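Local coordinates for profilin-2 (Acanthamoeba castellanii, PDB 2ACG), which binds monomeric actin and reshapes the cytoskeleton, blocking actin polymerization at high concentration and promoting it at low, and inhibits IP3 formation by binding PIP2, at residues A[16-21]-A[33-38]; A[20-25]-A[95-100]; A[58-63]-A[84-89]. All coordinates share one frame; numbering follows the deposited sequence.

The three contacts all reach the same antiparallel sheet of the profilin fold, with centres 8 to 11 Å apart. Interactions 1 and 2 both start from strand 18-23 and share Ala20 and Ile21: the first brings the loop before helix 39-48 onto this strand, and the second pairs it with strand 94-100. Interaction 3 comes after interaction 1 in the chain and lies within the long connection closed by interaction 2. It sets strand 60-62 over strand 84-90, the other sheet neighbour of strand 94-100. Strand 94-100 thus joins the early hairpin to the later strands, so that sequence-distant parts build one compact domain.

Interaction 1: residues A[16-21]-A[33-38]; sequences VTQAAI and AGFAVS
Phe35 brings its ring in among Ala20, Ala19 and Gln18, closing the loop that follows the first beta hairpin of the profilin fold back onto strand 18-23. The dense part of the contact is around the ring. Its edge meets the methyl of Ala20 almost in plane, with Phe35 CE2 3.3 Å from Ala20 CB. The carbonyl of Ala19 comes up obliquely, placing Ala19 O 3.3 Å from Phe35 CD2, and on the Gln18 side CB of Gln18 lies 3.9 Å from Phe35 CD1. Having CG opposite the backbone N (chi1 179°) carries the ring inward from the loop, where it also packs on Ile97 and Val99 of the adjoining strand 94-100.

Toward Gly34 the packing gives way to a polar, more exposed margin. Gln18 bends at chi2 (-64°) and runs past Phe35 in the opposite direction, its amide turned 29° from the ring plane. The oxygen end is still close, as Gln18 OE1 sits 3.1 Å from Phe35 CB, but its hydrogen bond goes to the hydroxyl of Ser32. That same hydroxyl is bonded to the backbone N of Ala19, so one serine ties the amide to the strand; farther along, the Phe35 carbonyl is bonded to Thr31 OG1. At the outer margin the amide nitrogen reaches a water that accepts from both segments: it is 3.2 Å from Gln18 NE2 and, in a weak bond, 3.1 Å from Gly34 N.

Interaction 2: residues A[20-25]-A[95-100]; sequences AIIGHD and ILIGVY
Ile22 and Ile95 form the apolar centre, their side chains crossing at a slant so that Ile22 CG2 rests 3.5 Å from Ile95 CB. With CG1 anti to the carbonyl carbon (chi1 -59°) and the chain extended beyond it, Ile95 CD1 comes to 3.6 Å from Ile22 CG2. Beside them Ile22 CD1 touches Ile97 CD1 at 4.0 Å, on the face that also carries Ala20 and is covered by Phe35 and Val37. Ile21 and Leu96 occupy the other face, where Leu96 packs on Val113 and Ala117 of helix 106-123.

Between the faces runs the backbone ladder. Ala20 N donates to Ile97 O at 2.8 Å and Ile22 N to Ile95 O at 3.0 Å; Ile97 N returns a bond to Ala20 O, while that from Ile95 N to Ile22 O is weak. At the polar end, the His24 ring offers its edge to Ile95, His24 CD2 lying 3.7 Å from Ile95 CG1, and His24 NE2 makes weak bonds to the carbonyls of Ala94 and Thr91. Strands far apart in sequence are thereby paired antiparallel in the central sheet of the profilin fold, with Leu96 about 8 Å, side chain to side chain, from the actin-binding Lys115.

Interaction 3: residues A[58-63]-A[84-89]; sequences NGFELA and AGVITV
Val86 meets both Phe60 and Leu62, the phenylalanine through CG1, the leucine methyl CD2 against both CG2 and CG1. The far end of the phenylalanine ring comes in obliquely, placing Phe60 CZ 3.6 Å from Val86 CG1, with CE2 of the ring only slightly farther from that methyl. Leu62 crosses the valine at about a right angle, its CD2 4.0 Å from Val86 CG2. Thr88, two residues on, adds a looser touch through its methyl: Thr88 CG2 is 4.3 Å from Phe60 CZ and 4.4 Å from Leu62 CD2. The interface is small and wholly apolar, with the four side chains buried.

With chi1 at 73°, CG of Phe60 sits between the backbone N and the carbonyl carbon, and the ring projects toward strand 84-90 with CZ foremost. The ring edge is braced within its own segment by Leu62, whose CD1 lies 3.6 Å from Phe60 CD2. Thr88 turns its methyl to the contact while OG1 is hydrogen-bonded to the carbonyl oxygen of Val77 on the adjacent strand.

In the profilin sheet, the short strand 60-62 is not a neighbour of strand 84-90. It pairs with 65-69 in a hairpin, and 65-69 leads through 76-81 to 84-90. Strands 60-62 and 84-89 cross at 93°, their axes 9.7 Å apart at the closest, so the contact is made by side chains across the gap and not by strand pairing. Leu62 and Val86 also both touch Ile97 of strand 94-100. Val86 further touches Tyr67 and Val99, whereas Ile87 and Val89 pack on helix 106-123 through Val113. At the start of the hairpin, Gly59 leaves helix 53-58 with a positive phi of 107°, turning the chain into the strand, and the backbone of Phe60 is hydrogen-bonded to that of Tyr67.

Interaction 1: residues A[16-21]-A[33-38]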
ATOM      1  N   VAL A  16      -5.199  10.149   0.741  1.00 10.47           N
ATOM      2  CA  VAL A  16      -3.878   9.572   1.029  1.00 11.43           C
ATOM      3  C   VAL A  16      -2.791  10.593   0.732  1.00 12.00           C
ATOM      4  O   VAL A  16      -2.894  11.285  -0.284  1.00 12.52           O
ATOM      5  CB  VAL A  16      -3.646   8.228   0.304  1.00 12.35           C
ATOM      6  CG1 VAL A  16      -4.674   7.153   0.708  1.00 11.16           C
ATOM      7  CG2 VAL A  16      -3.621   8.368  -1.210  1.00 12.38           C
ATOM      8  N   THR A  17      -1.795  10.653   1.608  1.00 12.51           N
ATOM      9  CA  THR A  17      -0.693  11.577   1.509  1.00 12.93           C
ATOM     10  C   THR A  17       0.421  11.160   0.571  1.00 12.29           C
ATOM     11  O   THR A  17       0.875  12.023  -0.209  1.00 13.44           O
ATOM     12  CB  THR A  17      -0.096  12.034   2.906  1.00 14.13           C
ATOM     13  OG1 THR A  17       0.711  10.923   3.419  1.00 15.66           O
ATOM     14  CG2 THR A  17      -1.159  12.482   3.916  1.00 13.98           C
ATOM     15  N   GLN A  18       0.864   9.951   0.660  1.00 11.16           N
ATOM     16  CA  GLN A  18       1.942   9.361  -0.151  1.00 10.41           C
ATOM     17  C   GLN A  18       1.414   8.059  -0.733  1.00  9.57           C
ATOM     18  O   GLN A  18       0.531   7.435  -0.118  1.00  9.30           O
ATOM     19  CB  GLN A  18       3.168   9.085   0.741  1.00 13.63           C
ATOM     20  CG  GLN A  18       3.827  10.338   1.305  1.00 15.17           C
ATOM     21  CD  GLN A  18       4.398  11.185   0.171  1.00 17.78           C
ATOM     22  OE1 GLN A  18       4.781  10.673  -0.888  1.00 18.79           O
ATOM     23  NE2 GLN A  18       4.431  12.496   0.378  1.00 17.12           N
ATOM     24  N   ALA A  19       1.948   7.643  -1.866  1.00  8.98           N
ATOM     25  CA  ALA A  19       1.438   6.409  -2.499  1.00  7.76           C
ATOM     26  C   ALA A  19       2.448   5.858  -3.480  1.00  7.17           C
ATOM     27  O   ALA A  19       3.396   6.552  -3.828  1.00  6.91           O
ATOM     28  CB  ALA A  19       0.093   6.726  -3.162  1.00  6.47           C
ATOM     29  N   ALA A  20       2.207   4.623  -3.884  1.00  7.28           N
ATOM     30  CA  ALA A  20       3.082   3.912  -4.829  1.00  8.10           C
ATOM     31  C   ALA A  20       2.336   2.695  -5.369  1.00  8.34           C
ATOM     32  O   ALA A  20       1.276   2.321  -4.851  1.00  8.50           O
ATOM     33  CB  ALA A  20       4.357   3.500  -4.095  1.00  8.04           C
ATOM     34  N   ILE A  21       2.873   2.127  -6.414  1.00  8.35           N
ATOM     35  CA  ILE A  21       2.381   0.938  -7.100  1.00  8.51           C
ATOM     36  C   ILE A  21       3.651   0.089  -7.306  1.00  8.81           C
ATOM     37  O   ILE A  21       4.524   0.525  -8.072  1.00  9.56           O
ATOM     38  CB  ILE A  21       1.613   1.215  -8.418  1.00  8.44           C
ATOM     39  CG1 ILE A  21       0.396   2.163  -8.201  1.00  8.80           C
ATOM     40  CG2 ILE A  21       1.082  -0.085  -9.122  1.00  8.55           C
ATOM     41  CD1 ILE A  21      -0.220   2.600  -9.573  1.00  8.61           C
ATOM     42  N   ALA A  33       6.163  11.995  -5.030  1.00  8.33           N
ATOM     43  CA  ALA A  33       7.277  12.864  -4.707  1.00  8.30           C
ATOM     44  C   ALA A  33       8.077  12.460  -3.498  1.00  8.60           C
ATOM     45  O   ALA A  33       9.291  12.154  -3.663  1.00 10.42           O
ATOM     46  CB  ALA A  33       6.841  14.324  -4.667  1.00  7.92           C
ATOM     47  N   GLY A  34       7.554  12.458  -2.296  1.00  8.40           N
ATOM     48  CA  GLY A  34       8.360  12.136  -1.102  1.00  7.26           C
ATOM     49  C   GLY A  34       8.251  10.735  -0.609  1.00  7.53           C
ATOM     50  O   GLY A  34       8.294  10.473   0.622  1.00  8.49           O
ATOM     51  N   PHE A  35       8.153   9.770  -1.514  1.00  7.13           N
ATOM     52  CA  PHE A  35       8.002   8.370  -1.019  1.00  6.30           C
ATOM     53  C   PHE A  35       8.788   7.433  -1.913  1.00  5.84           C
ATOM     54  O   PHE A  35       8.725   7.593  -3.124  1.00  6.47           O
ATOM     55  CB  PHE A  35       6.519   8.066  -0.974  1.00  5.97           C
ATOM     56  CG  PHE A  35       6.062   6.720  -0.535  1.00  5.74           C
ATOM     57  CD1 PHE A  35       5.967   6.415   0.818  1.00  4.45           C
ATOM     58  CD2 PHE A  35       5.641   5.782  -1.482  1.00  6.44           C
ATOM     59  CE1 PHE A  35       5.510   5.192   1.250  1.00  4.94           C
ATOM     60  CE2 PHE A  35       5.159   4.531  -1.055  1.00  7.93           C
ATOM     61  CZ  PHE A  35       5.101   4.243   0.329  1.00  5.65           C
ATOM     62  N   ALA A  36       9.453   6.484  -1.319  1.00  5.93           N
ATOM     63  CA  ALA A  36      10.244   5.455  -1.965  1.00  6.11           C
ATOM     64  C   ALA A  36      10.307   4.262  -1.001  1.00  6.48           C
ATOM     65  O   ALA A  36      10.422   4.453   0.225  1.00  6.76           O
ATOM     66  CB  ALA A  36      11.653   5.878  -2.309  1.00  6.12           C
ATOM     67  N   VAL A  37      10.218   3.100  -1.626  1.00  5.99           N
ATOM     68  CA  VAL A  37      10.271   1.811  -0.901  1.00  4.55           C
ATOM     69  C   VAL A  37      11.417   1.000  -1.517  1.00  4.05           C
ATOM     70  O   VAL A  37      11.567   0.967  -2.763  1.00  3.78           O
ATOM     71  CB  VAL A  37       8.870   1.193  -0.902  1.00  2.80           C
ATOM     72  CG1 VAL A  37       8.225   1.218  -2.275  1.00  2.96           C
ATOM     73  CG2 VAL A  37       8.876  -0.257  -0.400  1.00  2.92           C
ATOM     74  N   SER A  38      12.236   0.434  -0.659  1.00  3.39           N
ATOM     75  CA  SER A  38      13.400  -0.353  -1.139  1.00  4.71           C
ATOM     76  C   SER A  38      12.936  -1.685  -1.719  1.00  4.20           C
ATOM     77  O   SER A  38      11.917  -2.202  -1.245  1.00  5.93           O
ATOM     78  CB  SER A  38      14.358  -0.632   0.020  1.00  4.75           C
ATOM     79  OG  SER A  38      13.623  -0.799   1.226  1.00  6.46           O
TER
HETATM   80  O   HOH W   1       5.688  14.805  -1.499  1.00 18.91           O

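Interaction 2: residues A[20-25]-A[95-100]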
ATOM      1  N   ALA A  20       2.207   4.623  -3.884  1.00  7.28           N
ATOM      2  CA  ALA A  20       3.082   3.912  -4.829  1.00  8.10           C
ATOM      3  C   ALA A  20       2.336   2.695  -5.369  1.00  8.34           C
ATOM      4  O   ALA A  20       1.276   2.321  -4.851  1.00  8.50           O
ATOM      5  CB  ALA A  20       4.357   3.500  -4.095  1.00  8.04           C
ATOM      6  N   ILE A  21       2.873   2.127  -6.414  1.00  8.35           N
ATOM      7  CA  ILE A  21       2.381   0.938  -7.100  1.00  8.51           C
ATOM      8  C   ILE A  21       3.651   0.089  -7.306  1.00  8.81           C
ATOM      9  O   ILE A  21       4.524   0.525  -8.072  1.00  9.56           O
ATOM     10  CB  ILE A  21       1.613   1.215  -8.418  1.00  8.44           C
ATOM     11  CG1 ILE A  21       0.396   2.163  -8.201  1.00  8.80           C
ATOM     12  CG2 ILE A  21       1.082  -0.085  -9.122  1.00  8.55           C
ATOM     13  CD1 ILE A  21      -0.220   2.600  -9.573  1.00  8.61           C
ATOM     14  N   ILE A  22       3.737  -0.989  -6.585  1.00  8.64           N
ATOM     15  CA  ILE A  22       4.867  -1.941  -6.617  1.00  7.89           C
ATOM     16  C   ILE A  22       4.502  -3.122  -7.506  1.00  7.65           C
ATOM     17  O   ILE A  22       3.305  -3.352  -7.777  1.00  8.00           O
ATOM     18  CB  ILE A  22       5.128  -2.394  -5.136  1.00  7.16           C
ATOM     19  CG1 ILE A  22       6.493  -1.919  -4.637  1.00  6.33           C
ATOM     20  CG2 ILE A  22       4.835  -3.860  -4.797  1.00  7.18           C
ATOM     21  CD1 ILE A  22       6.465  -0.415  -4.270  1.00  8.13           C
ATOM     22  N   GLY A  23       5.494  -3.831  -7.953  1.00  7.72           N
ATOM     23  CA  GLY A  23       5.328  -5.061  -8.780  1.00  7.51           C
ATOM     24  C   GLY A  23       5.317  -6.208  -7.762  1.00  7.22           C
ATOM     25  O   GLY A  23       5.735  -5.985  -6.627  1.00  5.43           O
ATOM     26  N   HIS A  24       4.876  -7.404  -8.150  1.00  9.12           N
ATOM     27  CA  HIS A  24       4.809  -8.490  -7.158  1.00 10.35           C
ATOM     28  C   HIS A  24       6.163  -8.860  -6.587  1.00 11.59           C
ATOM     29  O   HIS A  24       6.199  -9.560  -5.559  1.00 12.13           O
ATOM     30  CB  HIS A  24       4.095  -9.789  -7.512  1.00 10.93           C
ATOM     31  CG  HIS A  24       2.606  -9.669  -7.482  1.00 10.06           C
ATOM     32  ND1 HIS A  24       1.760 -10.593  -8.017  1.00 10.99           N
ATOM     33  CD2 HIS A  24       1.851  -8.644  -7.036  1.00 10.29           C
ATOM     34  CE1 HIS A  24       0.509 -10.169  -7.862  1.00 11.38           C
ATOM     35  NE2 HIS A  24       0.545  -8.999  -7.270  1.00 11.57           N
ATOM     36  N   ASP A  25       7.175  -8.376  -7.251  1.00 12.85           N
ATOM     37  CA  ASP A  25       8.592  -8.560  -6.923  1.00 12.80           C
ATOM     38  C   ASP A  25       9.091  -7.521  -5.924  1.00 12.39           C
ATOM     39  O   ASP A  25      10.079  -7.781  -5.184  1.00 13.93           O
ATOM     40  CB  ASP A  25       9.359  -8.597  -8.258  1.00 15.56           C
ATOM     41  CG  ASP A  25       9.188  -7.347  -9.100  1.00 18.93           C
ATOM     42  OD1 ASP A  25       8.204  -6.583  -9.002  1.00 19.56           O
ATOM     43  OD2 ASP A  25      10.114  -7.076  -9.917  1.00 19.76           O
ATOM     44  N   ILE A  95       0.630  -4.234  -6.575  1.00 12.06           N
ATOM     45  CA  ILE A  95       0.385  -4.046  -5.164  1.00 10.53           C
ATOM     46  C   ILE A  95       0.228  -2.526  -4.921  1.00  9.32           C
ATOM     47  O   ILE A  95       1.226  -1.822  -5.104  1.00  9.60           O
ATOM     48  CB  ILE A  95       1.485  -4.604  -4.206  1.00 10.02           C
ATOM     49  CG1 ILE A  95       1.754  -6.123  -4.351  1.00 10.17           C
ATOM     50  CG2 ILE A  95       1.124  -4.287  -2.715  1.00 10.07           C
ATOM     51  CD1 ILE A  95       2.915  -6.648  -3.446  1.00  6.79           C
ATOM     52  N   LEU A  96      -0.948  -2.085  -4.562  1.00  8.84           N
ATOM     53  CA  LEU A  96      -1.221  -0.649  -4.284  1.00  7.24           C
ATOM     54  C   LEU A  96      -0.835  -0.380  -2.826  1.00  6.45           C
ATOM     55  O   LEU A  96      -1.023  -1.267  -1.972  1.00  6.55           O
ATOM     56  CB  LEU A  96      -2.679  -0.318  -4.529  1.00  6.55           C
ATOM     57  CG  LEU A  96      -3.394  -1.019  -5.656  1.00  7.05           C
ATOM     58  CD1 LEU A  96      -4.758  -0.381  -5.878  1.00  9.15           C
ATOM     59  CD2 LEU A  96      -2.543  -0.948  -6.911  1.00  7.23           C
ATOM     60  N   ILE A  97      -0.381   0.821  -2.611  1.00  5.61           N
ATOM     61  CA  ILE A  97       0.102   1.306  -1.334  1.00  4.66           C
ATOM     62  C   ILE A  97      -0.194   2.812  -1.221  1.00  5.38           C
ATOM     63  O   ILE A  97       0.306   3.530  -2.102  1.00  5.00           O
ATOM     64  CB  ILE A  97       1.673   1.238  -1.259  1.00  3.99           C
ATOM     65  CG1 ILE A  97       2.269  -0.155  -1.492  1.00  3.12           C
ATOM     66  CG2 ILE A  97       2.204   1.893   0.058  1.00  3.73           C
ATOM     67  CD1 ILE A  97       3.811  -0.186  -1.266  1.00  2.00           C
ATOM     68  N   GLY A  98      -0.894   3.153  -0.170  1.00  5.56           N
ATOM     69  CA  GLY A  98      -1.237   4.561   0.091  1.00  5.83           C
ATOM     70  C   GLY A  98      -1.085   4.794   1.594  1.00  6.10           C
ATOM     71  O   GLY A  98      -1.617   3.994   2.370  1.00  6.83           O
ATOM     72  N   VAL A  99      -0.383   5.849   1.977  1.00  6.38           N
ATOM     73  CA  VAL A  99      -0.216   6.141   3.429  1.00  5.21           C
ATOM     74  C   VAL A  99      -1.144   7.294   3.769  1.00  5.55           C
ATOM     75  O   VAL A  99      -1.563   8.056   2.899  1.00  5.91           O
ATOM     76  CB  VAL A  99       1.258   6.230   3.789  1.00  4.19           C
ATOM     77  CG1 VAL A  99       2.165   5.343   2.928  1.00  2.54           C
ATOM     78  CG2 VAL A  99       1.821   7.628   3.831  1.00  3.21           C
ATOM     79  N   TYR A 100      -1.555   7.385   5.009  1.00  7.22           N
ATOM     80  CA  TYR A 100      -2.464   8.415   5.523  1.00  8.50           C
ATOM     81  C   TYR A 100      -1.937   8.884   6.883  1.00  9.35           C
ATOM     82  O   TYR A 100      -1.198   8.165   7.553  1.00  7.82           O
ATOM     83  CB  TYR A 100      -3.931   7.942   5.605  1.00  8.82           C
ATOM     84  CG  TYR A 100      -4.227   6.967   6.709  1.00  9.34           C
ATOM     85  CD1 TYR A 100      -4.487   7.388   8.013  1.00  9.79           C
ATOM     86  CD2 TYR A 100      -4.222   5.585   6.464  1.00 10.89           C
ATOM     87  CE1 TYR A 100      -4.737   6.472   9.046  1.00 12.21           C
ATOM     88  CE2 TYR A 100      -4.431   4.652   7.480  1.00 11.25           C
ATOM     89  CZ  TYR A 100      -4.710   5.104   8.763  1.00 12.82           C
ATOM     90  OH  TYR A 100      -4.934   4.168   9.737  1.00 15.07           O
TER

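Interaction 3: residues A[58-63]-A[84-89]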
ATOM      1  N   ASN A  58       6.420  -9.132  13.996  1.00 30.10           N
ATOM      2  CA  ASN A  58       7.464  -8.090  14.019  1.00 28.96           C
ATOM      3  C   ASN A  58       6.898  -6.741  13.548  1.00 27.50           C
ATOM      4  O   ASN A  58       7.269  -5.663  14.067  1.00 28.03           O
ATOM      5  CB  ASN A  58       8.720  -8.528  13.276  1.00 30.23           C
ATOM      6  CG  ASN A  58       9.452  -9.761  13.757  1.00 31.19           C
ATOM      7  OD1 ASN A  58      10.248  -9.763  14.720  1.00 31.63           O
ATOM      8  ND2 ASN A  58       9.247 -10.887  13.060  1.00 31.31           N
ATOM      9  N   GLY A  59       6.005  -6.807  12.582  1.00 25.52           N
ATOM     10  CA  GLY A  59       5.390  -5.588  11.997  1.00 22.36           C
ATOM     11  C   GLY A  59       6.095  -5.540  10.625  1.00 21.20           C
ATOM     12  O   GLY A  59       6.705  -6.577  10.279  1.00 21.09           O
ATOM     13  N   PHE A  60       6.009  -4.414   9.972  1.00 19.66           N
ATOM     14  CA  PHE A  60       6.636  -4.253   8.638  1.00 17.40           C
ATOM     15  C   PHE A  60       7.082  -2.799   8.449  1.00 16.85           C
ATOM     16  O   PHE A  60       6.520  -1.882   9.068  1.00 17.41           O
ATOM     17  CB  PHE A  60       5.712  -4.721   7.538  1.00 16.51           C
ATOM     18  CG  PHE A  60       4.508  -3.930   7.143  1.00 14.15           C
ATOM     19  CD1 PHE A  60       3.285  -4.145   7.777  1.00 14.05           C
ATOM     20  CD2 PHE A  60       4.574  -3.009   6.108  1.00 14.14           C
ATOM     21  CE1 PHE A  60       2.150  -3.449   7.400  1.00 15.30           C
ATOM     22  CE2 PHE A  60       3.454  -2.275   5.684  1.00 14.76           C
ATOM     23  CZ  PHE A  60       2.227  -2.500   6.346  1.00 15.29           C
ATOM     24  N   GLU A  61       8.081  -2.630   7.592  1.00 15.56           N
ATOM     25  CA  GLU A  61       8.604  -1.308   7.290  1.00 15.23           C
ATOM     26  C   GLU A  61       8.297  -0.882   5.852  1.00 13.69           C
ATOM     27  O   GLU A  61       8.244  -1.677   4.917  1.00 13.14           O
ATOM     28  CB  GLU A  61      10.109  -1.165   7.441  1.00 17.28           C
ATOM     29  CG  GLU A  61      10.702  -1.364   8.820  1.00 21.43           C
ATOM     30  CD  GLU A  61      12.204  -1.480   8.859  1.00 23.72           C
ATOM     31  OE1 GLU A  61      12.740  -0.823   7.928  1.00 23.71           O
ATOM     32  OE2 GLU A  61      12.774  -2.162   9.700  1.00 25.37           O
ATOM     33  N   LEU A  62       8.127   0.409   5.736  1.00 12.65           N
ATOM     34  CA  LEU A  62       7.877   1.051   4.450  1.00 13.28           C
ATOM     35  C   LEU A  62       8.506   2.446   4.568  1.00 13.96           C
ATOM     36  O   LEU A  62       8.143   3.247   5.441  1.00 14.09           O
ATOM     37  CB  LEU A  62       6.426   1.014   4.063  1.00 13.50           C
ATOM     38  CG  LEU A  62       5.902   0.048   3.029  1.00 12.97           C
ATOM     39  CD1 LEU A  62       6.253  -1.385   3.314  1.00 14.09           C
ATOM     40  CD2 LEU A  62       4.374   0.176   3.022  1.00 13.37           C
ATOM     41  N   ALA A  63       9.435   2.667   3.663  1.00 14.46           N
ATOM     42  CA  ALA A  63      10.144   3.955   3.595  1.00 15.36           C
ATOM     43  C   ALA A  63      10.635   4.420   4.953  1.00 15.68           C
ATOM     44  O   ALA A  63      10.504   5.601   5.297  1.00 16.02           O
ATOM     45  CB  ALA A  63       9.281   5.002   2.907  1.00 13.28           C
ATOM     46  N   ALA A  84      -1.738   7.383  12.292  1.00 18.44           N
ATOM     47  CA  ALA A  84      -1.426   7.399  10.840  1.00 16.51           C
ATOM     48  C   ALA A  84      -1.109   5.953  10.454  1.00 14.92           C
ATOM     49  O   ALA A  84      -0.917   5.112  11.368  1.00 15.15           O
ATOM     50  CB  ALA A  84      -0.259   8.315  10.536  1.00 16.73           C
ATOM     51  N   GLY A  85      -1.037   5.663   9.170  1.00 13.32           N
ATOM     52  CA  GLY A  85      -0.740   4.240   8.801  1.00 11.43           C
ATOM     53  C   GLY A  85      -0.770   4.076   7.296  1.00  9.69           C
ATOM     54  O   GLY A  85      -0.845   5.093   6.594  1.00  9.24           O
ATOM     55  N   VAL A  86      -0.756   2.821   6.863  1.00  8.69           N
ATOM     56  CA  VAL A  86      -0.743   2.498   5.427  1.00  7.84           C
ATOM     57  C   VAL A  86      -1.696   1.361   5.058  1.00  8.71           C
ATOM     58  O   VAL A  86      -1.865   0.376   5.790  1.00  8.64           O
ATOM     59  CB  VAL A  86       0.748   2.199   5.083  1.00  5.63           C
ATOM     60  CG1 VAL A  86       1.181   0.804   5.497  1.00  2.61           C
ATOM     61  CG2 VAL A  86       1.124   2.498   3.643  1.00  4.39           C
ATOM     62  N   ILE A  87      -2.280   1.508   3.865  1.00  7.98           N
ATOM     63  CA  ILE A  87      -3.205   0.540   3.284  1.00  7.61           C
ATOM     64  C   ILE A  87      -2.465  -0.129   2.119  1.00  8.40           C
ATOM     65  O   ILE A  87      -2.002   0.652   1.264  1.00  9.16           O
ATOM     66  CB  ILE A  87      -4.532   1.193   2.763  1.00  5.90           C
ATOM     67  CG1 ILE A  87      -5.214   2.062   3.827  1.00  6.10           C
ATOM     68  CG2 ILE A  87      -5.524   0.142   2.203  1.00  4.54           C
ATOM     69  CD1 ILE A  87      -5.380   1.441   5.242  1.00  6.01           C
ATOM     70  N   THR A  88      -2.345  -1.437   2.108  1.00  8.16           N
ATOM     71  CA  THR A  88      -1.641  -2.089   0.970  1.00  8.29           C
ATOM     72  C   THR A  88      -2.611  -3.133   0.390  1.00  8.07           C
ATOM     73  O   THR A  88      -3.080  -3.942   1.193  1.00  8.57           O
ATOM     74  CB  THR A  88      -0.334  -2.818   1.459  1.00  8.48           C
ATOM     75  OG1 THR A  88      -0.823  -4.044   2.112  1.00  8.36           O
ATOM     76  CG2 THR A  88       0.543  -2.001   2.407  1.00  7.45           C
ATOM     77  N   VAL A  89      -2.853  -3.126  -0.895  1.00  7.54           N
ATOM     78  CA  VAL A  89      -3.749  -4.034  -1.586  1.00  5.77           C
ATOM     79  C   VAL A  89      -3.152  -4.699  -2.810  1.00  7.10           C
ATOM     80  O   VAL A  89      -2.746  -4.067  -3.794  1.00  7.14           O
ATOM     81  CB  VAL A  89      -5.033  -3.252  -1.943  1.00  3.98           C
ATOM     82  CG1 VAL A  89      -6.029  -4.051  -2.751  1.00  2.60           C
ATOM     83  CG2 VAL A  89      -5.647  -2.652  -0.685  1.00  2.38           C
TER